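Local coordinates for protein mRNA export factor (Human herpesvirus 1, PDB 4YXP) that regulates viral gene expression, mediating nuclear export of intronless viral mRNAs and inhibiting host splicing, and whose folded C-terminal domain forms an intertwined dimer, at residues H81-Y86 with C126-H131. Sequence-based numbering, arbitrary orientation.
Sequences HGPSLY and CKMCIH
Met128 lays its thioether against the backbone of Gly82, with CE 3.7 Å from Gly82 CA and SD 3.9 Å from the same atom. Its CB bond points toward 81-86; with CG anti to the backbone N (chi1 178°), bends at the next two torsions then fold the methyl along the glycine. Gly82 has no side chain and offers bare backbone here. Next along the helix, the Pro83 ring crosses the methionine at a slant, its CD 4.1 Å from Met128 SD. One turn on from Gly82, Tyr86 reaches past Cys129 in a sulfur-aromatic contact, SG meeting the ring at its edge rather than over a face: CD2 and CE2 are both near it, CD2 at 3.9 Å, and the sulfur lies 76° off the ring normal. Trp125, Leu134 and Arg137 also touch this tyrosine, and its OH is hydrogen-bonded to Pro135 O beyond helix 112-132, fixing the ring's far end. The axes of 81-86 and 126-131 cross at -100°, 10.1 Å apart at closest approach, within the helical, strand-free domain and away from its zinc site. The junction is essentially apolar, consistent with dispersion as the main force, with perhaps a weak electrostatic share where sulfur faces the ring's C-H edge.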
ATOM      1  N   HIS B  81      16.642  20.642 -17.837  1.00 26.10           N
ATOM      2  CA  HIS B  81      16.410  19.444 -18.642  1.00 27.18           C
ATOM      3  C   HIS B  81      14.961  18.969 -18.625  1.00 27.50           C
ATOM      4  O   HIS B  81      14.578  18.116 -19.427  1.00 27.02           O
ATOM      5  CB  HIS B  81      17.317  18.312 -18.160  1.00 29.59           C
ATOM      6  CG  HIS B  81      18.764  18.531 -18.451  1.00 34.92           C
ATOM      7  ND1 HIS B  81      19.744  17.630 -18.099  1.00 38.17           N
ATOM      8  CD2 HIS B  81      19.410  19.556 -19.070  1.00 36.65           C
ATOM      9  CE1 HIS B  81      20.926  18.082 -18.482  1.00 40.01           C
ATOM     10  NE2 HIS B  81      20.741  19.253 -19.076  1.00 38.74           N
ATOM     11  N   GLY B  82      14.162  19.512 -17.712  1.00 28.93           N
ATOM     12  CA  GLY B  82      12.765  19.125 -17.593  1.00 28.81           C
ATOM     13  C   GLY B  82      11.962  19.226 -18.883  1.00 27.73           C
ATOM     14  O   GLY B  82      11.288  18.271 -19.271  1.00 26.65           O
ATOM     15  N   PRO B  83      12.015  20.388 -19.552  1.00 26.85           N
ATOM     16  CA  PRO B  83      11.246  20.567 -20.790  1.00 27.25           C
ATOM     17  C   PRO B  83      11.509  19.487 -21.841  1.00 26.68           C
ATOM     18  O   PRO B  83      10.589  19.117 -22.571  1.00 26.84           O
ATOM     19  CB  PRO B  83      11.706  21.940 -21.281  1.00 29.55           C
ATOM     20  CG  PRO B  83      12.034  22.672 -20.024  1.00 28.86           C
ATOM     21  CD  PRO B  83      12.657  21.642 -19.124  1.00 26.57           C
ATOM     22  N   SER B  84      12.737  18.984 -21.907  1.00 27.19           N
ATOM     23  CA  SER B  84      13.094  17.947 -22.870  1.00 28.79           C
ATOM     24  C   SER B  84      12.315  16.657 -22.614  1.00 26.81           C
ATOM     25  O   SER B  84      11.739  16.070 -23.530  1.00 28.20           O
ATOM     26  CB  SER B  84      14.597  17.665 -22.816  1.00 31.04           C
ATOM     27  OG  SER B  84      14.943  16.576 -23.653  1.00 32.45           O
ATOM     28  N   LEU B  85      12.307  16.213 -21.363  1.00 24.44           N
ATOM     29  CA  LEU B  85      11.600  14.989 -21.005  1.00 24.02           C
ATOM     30  C   LEU B  85      10.105  15.179 -21.234  1.00 23.86           C
ATOM     31  O   LEU B  85       9.417  14.279 -21.725  1.00 23.73           O
ATOM     32  CB  LEU B  85      11.884  14.610 -19.549  1.00 24.28           C
ATOM     33  CG  LEU B  85      11.242  13.314 -19.043  1.00 25.31           C
ATOM     34  CD1 LEU B  85      11.783  12.111 -19.793  1.00 26.39           C
ATOM     35  CD2 LEU B  85      11.467  13.154 -17.538  1.00 25.73           C
ATOM     36  N   TYR B  86       9.617  16.363 -20.875  1.00 24.42           N
ATOM     37  CA  TYR B  86       8.216  16.730 -21.054  1.00 25.29           C
ATOM     38  C   TYR B  86       7.829  16.559 -22.514  1.00 25.92           C
ATOM     39  O   TYR B  86       6.791  15.980 -22.833  1.00 26.06           O
ATOM     40  CB  TYR B  86       7.997  18.175 -20.593  1.00 26.75           C
ATOM     41  CG  TYR B  86       6.579  18.697 -20.691  1.00 27.93           C
ATOM     42  CD1 TYR B  86       6.014  19.013 -21.919  1.00 30.71           C
ATOM     43  CD2 TYR B  86       5.821  18.912 -19.550  1.00 26.90           C
ATOM     44  CE1 TYR B  86       4.722  19.503 -22.008  1.00 32.51           C
ATOM     45  CE2 TYR B  86       4.528  19.403 -19.630  1.00 28.40           C
ATOM     46  CZ  TYR B  86       3.985  19.696 -20.860  1.00 31.35           C
ATOM     47  OH  TYR B  86       2.702  20.191 -20.946  1.00 32.85           O
ATOM     48  N   CYS B 126       5.902  18.942 -11.067  1.00 22.98           N
ATOM     49  CA  CYS B 126       4.857  19.954 -11.173  1.00 23.50           C
ATOM     50  C   CYS B 126       5.439  21.357 -11.027  1.00 23.49           C
ATOM     51  O   CYS B 126       5.039  22.279 -11.737  1.00 23.74           O
ATOM     52  CB  CYS B 126       3.773  19.728 -10.118  1.00 25.41           C
ATOM     53  SG  CYS B 126       2.704  18.319 -10.459  1.00 26.26           S
ATOM     54  N   LYS B 127       6.382  21.521 -10.103  1.00 23.86           N
ATOM     55  CA  LYS B 127       6.963  22.834  -9.863  1.00 24.45           C
ATOM     56  C   LYS B 127       7.784  23.278 -11.070  1.00 25.35           C
ATOM     57  O   LYS B 127       7.840  24.466 -11.393  1.00 26.14           O
ATOM     58  CB  LYS B 127       7.836  22.839  -8.603  1.00 23.97           C
ATOM     59  CG  LYS B 127       8.240  24.249  -8.190  1.00 24.45           C
ATOM     60  CD  LYS B 127       9.113  24.292  -6.948  1.00 25.91           C
ATOM     61  CE  LYS B 127       9.512  25.733  -6.642  1.00 28.69           C
ATOM     62  NZ  LYS B 127      10.289  25.873  -5.383  1.00 29.43           N
ATOM     63  N   MET B 128       8.413  22.317 -11.737  1.00 25.62           N
ATOM     64  CA  MET B 128       9.194  22.611 -12.934  1.00 27.27           C
ATOM     65  C   MET B 128       8.272  23.049 -14.071  1.00 27.19           C
ATOM     66  O   MET B 128       8.574  24.005 -14.790  1.00 27.84           O
ATOM     67  CB  MET B 128      10.023  21.388 -13.340  1.00 27.51           C
ATOM     68  CG  MET B 128      10.841  21.569 -14.621  1.00 28.58           C
ATOM     69  SD  MET B 128       9.902  21.297 -16.142  1.00 28.37           S
ATOM     70  CE  MET B 128       9.462  19.568 -15.985  1.00 27.72           C
ATOM     71  N   CYS B 129       7.146  22.358 -14.231  1.00 26.30           N
ATOM     72  CA  CYS B 129       6.174  22.711 -15.266  1.00 26.73           C
ATOM     73  C   CYS B 129       5.657  24.129 -15.049  1.00 25.95           C
ATOM     74  O   CYS B 129       5.554  24.921 -15.991  1.00 25.38           O
ATOM     75  CB  CYS B 129       5.000  21.725 -15.274  1.00 27.50           C
ATOM     76  SG  CYS B 129       5.385  20.063 -15.896  1.00 27.44           S
ATOM     77  N   ILE B 130       5.329  24.436 -13.798  1.00 25.55           N
ATOM     78  CA  ILE B 130       4.817  25.748 -13.425  1.00 27.81           C
ATOM     79  C   ILE B 130       5.859  26.823 -13.707  1.00 28.71           C
ATOM     80  O   ILE B 130       5.533  27.893 -14.221  1.00 29.34           O
ATOM     81  CB  ILE B 130       4.383  25.757 -11.942  1.00 29.22           C
ATOM     82  CG1 ILE B 130       3.132  24.893 -11.771  1.00 29.37           C
ATOM     83  CG2 ILE B 130       4.130  27.186 -11.447  1.00 33.00           C
ATOM     84  CD1 ILE B 130       2.682  24.708 -10.336  1.00 30.86           C
ATOM     85  N   HIS B 131       7.110  26.539 -13.364  1.00 30.17           N
ATOM     86  CA  HIS B 131       8.211  27.453 -13.648  1.00 31.66           C
ATOM     87  C   HIS B 131       8.241  27.840 -15.126  1.00 30.44           C
ATOM     88  O   HIS B 131       8.416  29.011 -15.471  1.00 31.55           O
ATOM     89  CB  HIS B 131       9.545  26.820 -13.247  1.00 32.86           C
ATOM     90  CG  HIS B 131      10.743  27.603 -13.693  1.00 35.63           C
ATOM     91  ND1 HIS B 131      11.377  28.520 -12.881  1.00 38.21           N
ATOM     92  CD2 HIS B 131      11.421  27.605 -14.864  1.00 35.95           C
ATOM     93  CE1 HIS B 131      12.392  29.055 -13.537  1.00 38.84           C
ATOM     94  NE2 HIS B 131      12.443  28.518 -14.741  1.00 37.55           N
TER